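Long-range contacts in possible sortase-like protein (Corynebacterium diphtheriae, PDB 5UUS), which probably acts as a membrane-anchored sortase of the class E family, a hydrolase expected to work through an acyl-thioester intermediate: residues A[57-62]-A[70-75]; A[109-114]-A[223-228]; A[102-107]-A[121-126]; A[155-160]-A[174-179]. All blocks are in the same frame, centred on the assembly; numbering follows the deposited sequence.

Interaction 1: A[57-62]-A[70-75]; sequences IVEGTT and PGHYND
This is a parallel strand pairing within the sortase beta-barrel: V58 and E59, at the end of strand 54-59, run beside G71 and H72 of the short strand 71-72. V58 uses both of its backbone polar atoms. Its N donates to P70 O at 3.0 Å, and its O takes H72 N at 2.7 Å. Two residues on from V58, G60 N donates to H72 O. G71 has no side chain, and G60 O comes within 3.2 Å of its CA.

On the face that carries E59 and H72 the two side chains run alongside each other in the same direction, each with CG anti to its backbone N (chi1 175° and 176°). H72 ND1 meets E59 OE1 at 2.7 Å, close to the ring plane and on the syn side of a carboxylate turned 36° from the ring. NE2 is bonded to Q77 O, and with an acceptor at each nitrogen the ring would tend to be protonated. E59 OE2 takes a weak bond from N74 ND2 and another bond from a water that also donates to N74 O. Beyond the strand, T61 CG2 sits over one face of the Y73 ring, 3.9 Å from its centroid, a CH-pi contact. Two waters tie N74 OD1 to T61, one at N and one at OG1.

Strand 40-45 flanks this pair through 54-59, and strand 83-88 through 71-72, while Y73 OH is hydrogen-bonded to T193 OG1 at the end of strand 188-193.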
loop_
_atom_site.group_PDB
_atom_site.type_symbol
_atom_site.label_atom_id
_atom_site.label_comp_id
_atom_site.label_asym_id
_atom_site.label_seq_id
_atom_site.Cartn_x
_atom_site.Cartn_y
_atom_site.Cartn_z
ATOM N N ILE A 57 7.741 7.991 -2.654
ATOM C CA ILE A 57 6.347 8.283 -2.879
ATOM C C ILE A 57 6.121 9.757 -2.704
ATOM O O ILE A 57 6.547 10.329 -1.712
ATOM C CB ILE A 57 5.458 7.486 -1.937
ATOM C CG1 ILE A 57 5.696 5.985 -2.161
ATOM C CG2 ILE A 57 4.000 7.852 -2.146
ATOM C CD1 ILE A 57 5.088 5.106 -1.067
ATOM N N VAL A 58 5.452 10.365 -3.674
ATOM C CA VAL A 58 5.182 11.801 -3.676
ATOM C C VAL A 58 3.720 12.078 -3.272
ATOM O O VAL A 58 2.845 11.231 -3.480
ATOM C CB VAL A 58 5.507 12.359 -5.096
ATOM C CG1 VAL A 58 4.670 13.556 -5.461
ATOM C CG2 VAL A 58 7.010 12.629 -5.236
ATOM N N GLU A 59 3.441 13.246 -2.703
ATOM C CA GLU A 59 2.066 13.617 -2.357
ATOM C C GLU A 59 1.333 14.214 -3.544
ATOM O O GLU A 59 1.719 15.271 -4.041
ATOM C CB GLU A 59 2.057 14.621 -1.187
ATOM C CG GLU A 59 0.669 15.151 -0.830
ATOM C CD GLU A 59 -0.218 14.104 -0.139
ATOM O OE1 GLU A 59 0.222 12.938 0.033
ATOM O OE2 GLU A 59 -1.359 14.448 0.237
ATOM N N GLY A 60 0.274 13.546 -4.002
ATOM C CA GLY A 60 -0.438 13.973 -5.189
ATOM C C GLY A 60 -0.369 12.958 -6.337
ATOM O O GLY A 60 0.583 12.176 -6.447
ATOM N N THR A 61 -1.373 12.974 -7.204
ATOM C CA THR A 61 -1.403 12.016 -8.313
ATOM C C THR A 61 -1.518 12.691 -9.672
ATOM O O THR A 61 -2.029 12.092 -10.620
ATOM C CB THR A 61 -2.571 11.005 -8.167
ATOM O OG1 THR A 61 -3.787 11.701 -7.904
ATOM C CG2 THR A 61 -2.327 10.060 -7.038
ATOM N N THR A 62 -1.050 13.929 -9.781
ATOM C CA THR A 62 -1.011 14.595 -11.075
ATOM C C THR A 62 0.044 13.924 -11.947
ATOM O O THR A 62 0.881 13.156 -11.462
ATOM C CB THR A 62 -0.678 16.093 -10.960
ATOM O OG1 THR A 62 0.715 16.241 -10.658
ATOM C CG2 THR A 62 -1.525 16.754 -9.881
ATOM N N PRO A 70 5.627 6.482 -7.622
ATOM C CA PRO A 70 4.220 6.525 -7.205
ATOM C C PRO A 70 3.844 7.853 -6.543
ATOM O O PRO A 70 4.702 8.520 -5.945
ATOM C CB PRO A 70 4.111 5.370 -6.212
ATOM C CG PRO A 70 5.281 4.495 -6.507
ATOM C CD PRO A 70 6.362 5.377 -6.984
ATOM N N GLY A 71 2.572 8.231 -6.660
ATOM C CA GLY A 71 2.039 9.381 -5.940
ATOM C C GLY A 71 0.899 8.947 -5.029
ATOM O O GLY A 71 0.142 8.038 -5.374
ATOM N N HIS A 72 0.772 9.600 -3.875
ATOM C CA HIS A 72 -0.316 9.357 -2.921
ATOM C C HIS A 72 -1.586 10.105 -3.334
ATOM O O HIS A 72 -1.529 11.295 -3.603
ATOM C CB HIS A 72 0.131 9.785 -1.510
ATOM C CG HIS A 72 -0.930 9.680 -0.455
ATOM N ND1 HIS A 72 -1.341 10.766 0.293
ATOM C CD2 HIS A 72 -1.641 8.616 0.002
ATOM C CE1 HIS A 72 -2.268 10.378 1.159
ATOM N NE2 HIS A 72 -2.472 9.080 1.001
ATOM N N TYR A 73 -2.732 9.408 -3.422
ATOM C CA TYR A 73 -4.017 10.081 -3.569
ATOM C C TYR A 73 -4.287 10.970 -2.331
ATOM O O TYR A 73 -4.455 10.471 -1.223
ATOM C CB TYR A 73 -5.160 9.075 -3.741
ATOM C CG TYR A 73 -5.161 8.285 -5.058
ATOM C CD1 TYR A 73 -5.843 8.759 -6.173
ATOM C CD2 TYR A 73 -4.534 7.066 -5.146
ATOM C CE1 TYR A 73 -5.878 8.021 -7.370
ATOM C CE2 TYR A 73 -4.543 6.315 -6.346
ATOM C CZ TYR A 73 -5.229 6.803 -7.445
ATOM O OH TYR A 73 -5.247 6.058 -8.612
ATOM N N ASN A 74 -4.374 12.272 -2.547
ATOM C CA ASN A 74 -4.450 13.266 -1.472
ATOM C C ASN A 74 -5.474 13.046 -0.363
ATOM O O ASN A 74 -5.211 13.308 0.816
ATOM C CB ASN A 74 -4.731 14.629 -2.091
ATOM C CG ASN A 74 -3.635 15.073 -2.997
ATOM O OD1 ASN A 74 -3.723 14.921 -4.214
ATOM N ND2 ASN A 74 -2.571 15.610 -2.413
ATOM N N ASP A 75 -6.666 12.608 -0.717
ATOM C CA ASP A 75 -7.676 12.506 0.335
ATOM C C ASP A 75 -7.710 11.128 1.015
ATOM O O ASP A 75 -8.636 10.834 1.740
ATOM C CB ASP A 75 -9.051 12.865 -0.235
ATOM C CG ASP A 75 -9.110 14.307 -0.737
ATOM O OD1 ASP A 75 -8.537 15.194 -0.054
ATOM O OD2 ASP A 75 -9.710 14.552 -1.812
HETATM O O HOH W 1 -2.841 13.429 2.028
HETATM O O HOH W 2 -3.353 15.216 -7.044
HETATM O O HOH W 3 -4.697 12.758 -5.742
#

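Interaction 2: A[109-114]-A[223-228]; sequences AIVVET and PAALEE
V111 spreads its two methyls over P223, A225 and L226, where a short 3-10 segment, 224-227, from the C-terminal tail packs on strand 109-114 of the sortase beta-barrel. With CG1 anti to the backbone N (chi1 -177°) and CG2 anti to the carbonyl carbon, the fork sends CG1 toward P223 and CG2 toward A225, with L226 CD2 near both. CG1 meets P223 CG at 4.0 Å, the two side chains set obliquely to each other. CG2 lies 4.1 Å from A225 CB and also touches L226 CD2, the branch of a leucine that crosses V111 at about a right angle. One strand repeat earlier, A109 CB faces A225 CB at 4.0 Å, which puts this one methyl between A109 and V111.

No hydrogen bond joins the two segments directly. The tail keeps its shape through its own backbone bonds from residue i+3 back to i: L226 N to P223 O, E227 N to A224 O and E228 N to A225 O. That turn brings A225 and L226 round to the strand together. Alternation along the strand turns I110 and V112 to the other side, onto M190 of strand 188-193. W118 borders the packing at V111 and P223, and Y45 touches L226.

The polar end of the contact is E228. Its side chain is stretched out past CG (chi2 175°), and OE2 is held in a salt bridge by R122 NH2. OE1 passes 3.9 Å from A109 CB and takes a hydrogen bond of 2.8 Å from a water, whose oxygen in turn accepts A109 N at 3.0 Å.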
loop_
_atom_site.group_PDB
_atom_site.type_symbol
_atom_site.label_atom_id
_atom_site.label_comp_id
_atom_site.label_asym_id
_atom_site.label_seq_id
_atom_site.Cartn_x
_atom_site.Cartn_y
_atom_site.Cartn_z
ATOM N N ALA A 109 5.257 -8.989 0.881
ATOM C CA ALA A 109 5.373 -7.758 1.677
ATOM C C ALA A 109 5.532 -6.519 0.810
ATOM O O ALA A 109 6.236 -6.537 -0.207
ATOM C CB ALA A 109 6.568 -7.857 2.654
ATOM N N ILE A 110 4.858 -5.451 1.210
ATOM C CA ILE A 110 5.139 -4.130 0.692
ATOM C C ILE A 110 5.592 -3.319 1.923
ATOM O O ILE A 110 4.822 -3.144 2.856
ATOM C CB ILE A 110 3.922 -3.469 0.044
ATOM C CG1 ILE A 110 3.148 -4.464 -0.876
ATOM C CG2 ILE A 110 4.331 -2.130 -0.629
ATOM C CD1 ILE A 110 3.940 -4.945 -1.993
ATOM N N VAL A 111 6.837 -2.853 1.927
ATOM C CA VAL A 111 7.357 -2.113 3.068
ATOM C C VAL A 111 7.360 -0.624 2.764
ATOM O O VAL A 111 7.829 -0.207 1.705
ATOM C CB VAL A 111 8.769 -2.583 3.449
ATOM C CG1 VAL A 111 9.253 -1.826 4.691
ATOM C CG2 VAL A 111 8.769 -4.099 3.713
ATOM N N VAL A 112 6.804 0.164 3.682
ATOM C CA VAL A 112 6.687 1.607 3.500
ATOM C C VAL A 112 7.360 2.333 4.661
ATOM O O VAL A 112 7.069 2.109 5.831
ATOM C CB VAL A 112 5.218 2.044 3.373
ATOM C CG1 VAL A 112 5.118 3.521 3.003
ATOM C CG2 VAL A 112 4.526 1.207 2.296
ATOM N N GLU A 113 8.287 3.198 4.301
ATOM C CA GLU A 113 9.022 3.983 5.256
ATOM C C GLU A 113 8.575 5.437 5.193
ATOM O O GLU A 113 8.483 6.016 4.096
ATOM C CB GLU A 113 10.507 3.864 4.933
ATOM C CG GLU A 113 11.422 4.601 5.807
ATOM C CD GLU A 113 12.825 4.672 5.204
ATOM O OE1 GLU A 113 13.040 4.217 4.036
ATOM O OE2 GLU A 113 13.704 5.193 5.906
ATOM N N THR A 114 8.298 6.039 6.350
ATOM C CA THR A 114 8.192 7.491 6.383
ATOM C C THR A 114 9.366 8.072 7.181
ATOM O O THR A 114 10.227 7.337 7.666
ATOM C CB THR A 114 6.857 7.959 6.990
ATOM O OG1 THR A 114 6.891 7.780 8.404
ATOM C CG2 THR A 114 5.686 7.189 6.381
ATOM N N PRO A 223 12.169 -3.325 9.380
ATOM C CA PRO A 223 11.425 -4.594 9.409
ATOM C C PRO A 223 12.193 -5.772 8.833
ATOM O O PRO A 223 12.877 -5.645 7.819
ATOM C CB PRO A 223 10.202 -4.320 8.526
ATOM C CG PRO A 223 10.096 -2.825 8.479
ATOM C CD PRO A 223 11.502 -2.320 8.542
ATOM N N ALA A 224 12.031 -6.922 9.473
ATOM C CA ALA A 224 12.595 -8.171 8.994
ATOM C C ALA A 224 12.086 -8.501 7.600
ATOM O O ALA A 224 12.722 -9.256 6.860
ATOM C CB ALA A 224 12.256 -9.288 9.943
ATOM N N ALA A 225 10.939 -7.935 7.238
ATOM C CA ALA A 225 10.325 -8.260 5.958
ATOM C C ALA A 225 11.240 -7.869 4.798
ATOM O O ALA A 225 11.179 -8.466 3.724
ATOM C CB ALA A 225 8.964 -7.585 5.826
ATOM N N LEU A 226 12.101 -6.880 5.027
ATOM C CA LEU A 226 13.037 -6.411 4.001
ATOM C C LEU A 226 14.009 -7.499 3.528
ATOM O O LEU A 226 14.520 -7.435 2.410
ATOM C CB LEU A 226 13.818 -5.192 4.531
ATOM C CG LEU A 226 13.004 -3.895 4.547
ATOM C CD1 LEU A 226 13.738 -2.760 5.253
ATOM C CD2 LEU A 226 12.672 -3.477 3.122
ATOM N N GLU A 227 14.243 -8.504 4.373
ATOM C CA GLU A 227 15.198 -9.583 4.081
ATOM C C GLU A 227 14.587 -10.753 3.321
ATOM O O GLU A 227 15.266 -11.742 3.052
ATOM C CB GLU A 227 15.807 -10.112 5.379
ATOM C CG GLU A 227 16.062 -9.047 6.424
ATOM C CD GLU A 227 16.993 -7.957 5.928
ATOM O OE1 GLU A 227 17.835 -8.256 5.048
ATOM O OE2 GLU A 227 16.876 -6.805 6.421
ATOM N N GLU A 228 13.304 -10.638 2.989
ATOM C CA GLU A 228 12.581 -11.687 2.265
ATOM C C GLU A 228 12.857 -11.718 0.748
ATOM O O GLU A 228 13.597 -10.886 0.207
ATOM C CB GLU A 228 11.074 -11.529 2.498
ATOM C CG GLU A 228 10.663 -11.748 3.920
ATOM C CD GLU A 228 9.199 -11.468 4.155
ATOM O OE1 GLU A 228 8.458 -11.251 3.162
ATOM O OE2 GLU A 228 8.794 -11.455 5.339
HETATM O O HOH W 4 7.768 -10.579 0.551
#

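Interaction 3: A[102-107]-A[121-126]; sequences GNLNVC and YRVMPV
R122 turns the edge of its guanidinium to C107 O, in the loop that leads into strand 109-114 of the sortase barrel, at the point where this loop crosses the end of strand 117-123. The carbonyl oxygen lies in the guanidinium plane, and NH1 meets it at 2.8 Å, almost straight out from the C=O bond. CD of R122 also passes the same oxygen at 3.3 Å. With NH2 in a salt bridge to E228, the arginine links the loop to the C-terminal tail.

V123 points its CB toward the loop. That CB faces N105 O at 3.4 Å, and V123 CG2 touches L104 CD1, the two side chains at about a right angle. V106 puts CG2 anti to its backbone N (chi1 55° for CG1), which brings that methyl against V123 O and the P125 ring atoms CG and CD. Helix 130-137 borders V106 and P125 through E136.

Residues 104-107 and 122-125 run 98° apart, so they make a crossing rather than a continuous ladder. C107, in a left-handed conformation and joined by a disulfide to C140, closes it: its N reaches V123 O at 2.7 Å with an angle of 171° at the hydrogen.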
loop_
_atom_site.group_PDB
_atom_site.type_symbol
_atom_site.label_atom_id
_atom_site.label_comp_id
_atom_site.label_asym_id
_atom_site.label_seq_id
_atom_site.Cartn_x
_atom_site.Cartn_y
_atom_site.Cartn_z
ATOM N N GLY A 102 1.208 -7.603 -11.208
ATOM C CA GLY A 102 0.497 -8.837 -11.531
ATOM C C GLY A 102 1.240 -10.079 -11.066
ATOM O O GLY A 102 0.673 -11.180 -10.989
ATOM N N ASN A 103 2.514 -9.897 -10.734
ATOM C CA ASN A 103 3.350 -10.998 -10.288
ATOM C C ASN A 103 3.411 -11.126 -8.781
ATOM O O ASN A 103 3.968 -12.092 -8.276
ATOM C CB ASN A 103 4.760 -10.859 -10.850
ATOM C CG ASN A 103 4.794 -11.023 -12.357
ATOM O OD1 ASN A 103 4.031 -11.808 -12.929
ATOM N ND2 ASN A 103 5.669 -10.271 -13.009
ATOM N N LEU A 104 2.828 -10.167 -8.062
ATOM C CA LEU A 104 2.708 -10.306 -6.599
ATOM C C LEU A 104 1.776 -11.450 -6.209
ATOM O O LEU A 104 0.777 -11.717 -6.886
ATOM C CB LEU A 104 2.213 -9.013 -5.972
ATOM C CG LEU A 104 3.194 -7.839 -5.998
ATOM C CD1 LEU A 104 2.482 -6.552 -5.629
ATOM C CD2 LEU A 104 4.335 -8.073 -5.044
ATOM N N ASN A 105 2.117 -12.148 -5.132
ATOM C CA ASN A 105 1.239 -13.189 -4.601
ATOM C C ASN A 105 0.770 -12.822 -3.220
ATOM O O ASN A 105 1.390 -11.970 -2.569
ATOM C CB ASN A 105 1.946 -14.534 -4.551
ATOM C CG ASN A 105 2.505 -14.946 -5.891
ATOM O OD1 ASN A 105 3.686 -15.292 -6.001
ATOM N ND2 ASN A 105 1.673 -14.882 -6.924
ATOM N N VAL A 106 -0.305 -13.470 -2.761
ATOM C CA VAL A 106 -0.802 -13.237 -1.405
ATOM C C VAL A 106 0.342 -13.385 -0.402
ATOM O O VAL A 106 1.193 -14.255 -0.557
ATOM C CB VAL A 106 -1.955 -14.200 -1.030
ATOM C CG1 VAL A 106 -1.530 -15.636 -1.213
ATOM C CG2 VAL A 106 -2.406 -13.974 0.428
ATOM N N CYS A 107 0.375 -12.474 0.573
ATOM C CA CYS A 107 1.339 -12.452 1.679
ATOM C C CYS A 107 2.702 -11.849 1.310
ATOM O O CYS A 107 3.533 -11.621 2.191
ATOM C CB CYS A 107 1.513 -13.863 2.269
ATOM S SG CYS A 107 0.140 -14.379 3.352
ATOM N N TYR A 121 2.931 -3.892 4.882
ATOM C CA TYR A 121 1.670 -4.399 4.352
ATOM C C TYR A 121 1.889 -5.731 3.635
ATOM O O TYR A 121 2.967 -5.989 3.111
ATOM C CB TYR A 121 1.050 -3.408 3.384
ATOM C CG TYR A 121 0.649 -2.083 3.975
ATOM C CD1 TYR A 121 1.567 -1.036 4.071
ATOM C CD2 TYR A 121 -0.664 -1.853 4.393
ATOM C CE1 TYR A 121 1.188 0.207 4.598
ATOM C CE2 TYR A 121 -1.049 -0.613 4.913
ATOM C CZ TYR A 121 -0.113 0.409 5.013
ATOM O OH TYR A 121 -0.478 1.643 5.509
ATOM N N ARG A 122 0.867 -6.576 3.608
ATOM C CA ARG A 122 0.985 -7.846 2.904
ATOM C C ARG A 122 -0.182 -8.035 1.943
ATOM O O ARG A 122 -1.337 -7.780 2.288
ATOM C CB ARG A 122 1.096 -8.975 3.913
ATOM C CG ARG A 122 2.390 -8.848 4.707
ATOM C CD ARG A 122 2.945 -10.180 5.098
ATOM N NE ARG A 122 4.210 -10.041 5.812
ATOM C CZ ARG A 122 5.378 -10.457 5.343
ATOM N NH1 ARG A 122 5.457 -11.069 4.159
ATOM N NH2 ARG A 122 6.468 -10.286 6.066
ATOM N N VAL A 123 0.147 -8.417 0.712
ATOM C CA VAL A 123 -0.852 -8.589 -0.330
ATOM C C VAL A 123 -1.949 -9.548 0.135
ATOM O O VAL A 123 -1.676 -10.646 0.666
ATOM C CB VAL A 123 -0.197 -9.089 -1.639
ATOM C CG1 VAL A 123 -1.261 -9.378 -2.690
ATOM C CG2 VAL A 123 0.809 -8.046 -2.158
ATOM N N MET A 124 -3.193 -9.120 -0.024
ATOM C CA MET A 124 -4.326 -9.925 0.431
ATOM C C MET A 124 -4.619 -11.093 -0.515
ATOM O O MET A 124 -4.162 -11.087 -1.647
ATOM C CB MET A 124 -5.555 -9.024 0.575
ATOM C CG MET A 124 -5.435 -8.099 1.868
ATOM S SD MET A 124 -6.766 -6.895 1.870
ATOM C CE MET A 124 -8.214 -7.940 2.064
ATOM N N PRO A 125 -5.398 -12.086 -0.069
ATOM C CA PRO A 125 -5.715 -13.195 -0.999
ATOM C C PRO A 125 -6.334 -12.754 -2.340
ATOM O O PRO A 125 -7.226 -11.899 -2.384
ATOM C CB PRO A 125 -6.703 -14.047 -0.194
ATOM C CG PRO A 125 -6.328 -13.776 1.241
ATOM C CD PRO A 125 -5.933 -12.318 1.282
ATOM N N VAL A 126 -5.853 -13.357 -3.429
ATOM C CA VAL A 126 -6.281 -13.032 -4.779
ATOM C C VAL A 126 -7.242 -14.110 -5.346
ATOM O O VAL A 126 -6.890 -15.278 -5.408
ATOM C CB VAL A 126 -5.046 -12.885 -5.699
ATOM C CG1 VAL A 126 -5.468 -12.578 -7.128
ATOM C CG2 VAL A 126 -4.097 -11.802 -5.151
#

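Interaction 4: A[155-160]-A[174-179]; sequences EHVNGR and LPETDV. With ACT (acetate ion), chain F.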
loop_
_atom_site.group_PDB
_atom_site.type_symbol
_atom_site.label_atom_id
_atom_site.label_comp_id
_atom_site.label_asym_id
_atom_site.label_seq_id
_atom_site.Cartn_x
_atom_site.Cartn_y
_atom_site.Cartn_z
ATOM N N GLU A 155 -14.392 -9.378 3.499
ATOM C CA GLU A 155 -14.704 -10.564 2.694
ATOM C C GLU A 155 -14.737 -10.243 1.187
ATOM O O GLU A 155 -14.229 -11.005 0.370
ATOM C CB GLU A 155 -16.037 -11.173 3.134
ATOM C CG GLU A 155 -16.572 -12.203 2.128
ATOM C CD GLU A 155 -17.795 -12.959 2.655
ATOM O OE1 GLU A 155 -18.281 -12.633 3.772
ATOM O OE2 GLU A 155 -18.251 -13.887 1.947
ATOM N N HIS A 156 -15.288 -9.090 0.828
ATOM C CA HIS A 156 -15.424 -8.700 -0.581
ATOM C C HIS A 156 -14.127 -8.138 -1.208
ATOM O O HIS A 156 -14.095 -7.823 -2.387
ATOM C CB HIS A 156 -16.529 -7.655 -0.704
ATOM C CG HIS A 156 -16.166 -6.338 -0.089
ATOM N ND1 HIS A 156 -16.194 -6.119 1.275
ATOM C CD2 HIS A 156 -15.730 -5.182 -0.644
ATOM C CE1 HIS A 156 -15.804 -4.880 1.525
ATOM N NE2 HIS A 156 -15.498 -4.301 0.378
ATOM N N VAL A 157 -13.064 -7.997 -0.427
ATOM C CA VAL A 157 -11.886 -7.270 -0.920
ATOM C C VAL A 157 -10.874 -8.215 -1.542
ATOM O O VAL A 157 -10.217 -8.974 -0.846
ATOM C CB VAL A 157 -11.200 -6.461 0.206
ATOM C CG1 VAL A 157 -9.996 -5.691 -0.362
ATOM C CG2 VAL A 157 -12.209 -5.503 0.880
ATOM N N ASN A 158 -10.779 -8.169 -2.870
ATOM C CA ASN A 158 -9.840 -8.983 -3.643
ATOM C C ASN A 158 -8.449 -8.345 -3.618
ATOM O O ASN A 158 -8.327 -7.141 -3.806
ATOM C CB ASN A 158 -10.360 -9.111 -5.095
ATOM C CG ASN A 158 -9.741 -10.264 -5.856
ATOM O OD1 ASN A 158 -8.734 -10.844 -5.446
ATOM N ND2 ASN A 158 -10.350 -10.601 -7.011
ATOM N N GLY A 159 -7.404 -9.129 -3.374
ATOM C CA GLY A 159 -6.047 -8.586 -3.359
ATOM C C GLY A 159 -5.584 -7.994 -4.689
ATOM O O GLY A 159 -4.700 -7.152 -4.700
ATOM N N ARG A 160 -6.147 -8.451 -5.814
ATOM C CA ARG A 160 -5.824 -7.857 -7.118
ATOM C C ARG A 160 -6.976 -8.053 -8.102
ATOM O O ARG A 160 -7.577 -9.124 -8.163
ATOM C CB ARG A 160 -4.532 -8.447 -7.703
ATOM C CG ARG A 160 -4.080 -7.805 -9.057
ATOM C CD ARG A 160 -2.703 -8.324 -9.515
ATOM N NE ARG A 160 -2.675 -9.784 -9.471
ATOM C CZ ARG A 160 -1.748 -10.505 -8.843
ATOM N NH1 ARG A 160 -0.734 -9.890 -8.254
ATOM N NH2 ARG A 160 -1.829 -11.837 -8.815
ATOM N N LEU A 174 -12.642 2.025 3.528
ATOM C CA LEU A 174 -12.946 0.612 3.423
ATOM C C LEU A 174 -13.148 0.331 1.931
ATOM O O LEU A 174 -14.150 0.777 1.354
ATOM C CB LEU A 174 -14.194 0.260 4.236
ATOM C CG LEU A 174 -14.657 -1.196 4.145
ATOM C CD1 LEU A 174 -13.582 -2.107 4.725
ATOM C CD2 LEU A 174 -15.991 -1.390 4.872
ATOM N N PRO A 175 -12.190 -0.378 1.298
ATOM C CA PRO A 175 -12.177 -0.419 -0.183
ATOM C C PRO A 175 -13.428 -1.042 -0.806
ATOM O O PRO A 175 -14.036 -1.944 -0.220
ATOM C CB PRO A 175 -10.932 -1.251 -0.528
ATOM C CG PRO A 175 -10.389 -1.783 0.760
ATOM C CD PRO A 175 -11.006 -1.011 1.904
ATOM N N GLU A 176 -13.807 -0.515 -1.971
ATOM C CA GLU A 176 -14.991 -0.948 -2.731
ATOM C C GLU A 176 -16.285 -0.933 -1.918
ATOM O O GLU A 176 -17.136 -1.819 -2.057
ATOM C CB GLU A 176 -14.749 -2.338 -3.320
ATOM C CG GLU A 176 -13.628 -2.312 -4.373
ATOM C CD GLU A 176 -12.283 -2.676 -3.788
ATOM O OE1 GLU A 176 -12.201 -3.681 -3.030
ATOM O OE2 GLU A 176 -11.301 -1.957 -4.076
ATOM N N THR A 177 -16.404 0.067 -1.050
ATOM C CA THR A 177 -17.634 0.347 -0.307
ATOM C C THR A 177 -17.908 1.830 -0.342
ATOM O O THR A 177 -17.084 2.602 -0.808
ATOM C CB THR A 177 -17.548 -0.049 1.195
ATOM O OG1 THR A 177 -16.732 0.913 1.905
ATOM C CG2 THR A 177 -16.969 -1.445 1.341
ATOM N N ASP A 178 -19.035 2.227 0.238
ATOM C CA ASP A 178 -19.392 3.640 0.356
ATOM C C ASP A 178 -18.925 4.275 1.689
ATOM O O ASP A 178 -19.400 5.353 2.069
ATOM C CB ASP A 178 -20.916 3.801 0.220
ATOM C CG ASP A 178 -21.701 3.026 1.303
ATOM O OD1 ASP A 178 -21.105 2.189 2.022
ATOM O OD2 ASP A 178 -22.931 3.243 1.429
ATOM N N VAL A 179 -18.019 3.607 2.401
ATOM C CA VAL A 179 -17.481 4.154 3.655
ATOM C C VAL A 179 -16.215 4.943 3.395
ATOM O O VAL A 179 -15.171 4.350 3.138
ATOM C CB VAL A 179 -17.164 3.050 4.675
ATOM C CG1 VAL A 179 -16.754 3.667 5.999
ATOM C CG2 VAL A 179 -18.379 2.178 4.895
HETATM C C ACT F . -14.008 -9.456 -8.323
HETATM O O ACT F . -13.729 -9.032 -9.472
HETATM O OXT ACT F . -13.041 -9.478 -7.528
HETATM C CH3 ACT F . -15.398 -9.908 -7.936
HETATM O O HOH W 5 -12.664 -6.050 -4.174
#
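H156 starts with its CB bond aimed at the type II turn L174-T177. CG stands between the backbone N and the carbonyl carbon (chi1 69°), the crowded position, and V157 CG2 lies over one ring face, toward the rim. On one side CD2 comes 4.0 Å from E176 CB. At the tip NE2 donates to P175 O at 2.8 Å; the oxygen is close to the ring plane and the bond is 160° at the hydrogen. T177 CG2 approaches the same end obliquely, 3.4 Å from NE2 and 3.6 Å from CE1.

V157 adds the apolar half, with both methyls 4.1 Å from P175 CG. A water joins the loops as well, donating to H156 O and E176 OE1 and accepting N158 N, while E176 OE2 is bonded to H208 NE2. Past this point N158 ND2 binds an acetate ion, probably from the crystallisation liquor. T177 OG1 donates to L174 O across the turn and accepts V179 N just after it, the latter an ST turn.

H156 NE2 donates to a carbonyl and so carries a proton; E176 OE1, 4.8 Å from H156 NE2, could modestly favour the charged imidazolium.

In the fold
Interactions 2 and 3 meet on neighbouring strands, 109-114 and 117-123, with centres 14 Å apart; E228 OE2 to R122 NH2, 2.7 Å, joins them directly. Interaction 3 passes on to interaction 4 through P125 O and G159 N, 2.9 Å apart, and L104 O and R160 NH1, 2.7 Å apart, both probable hydrogen bonds. Interaction 1 touches none of the others, although its nearest atoms lie about 4 Å from interaction 2; it shares the sheet with interactions 2 and 3. It is also the one near the active site: the side chain of P70 is about 8 Å from that of H90, the predicted proton donor/acceptor, and the side chain of Y73 is about 3 Å from a bound methylpentanediol, probably from the crystallisation liquor.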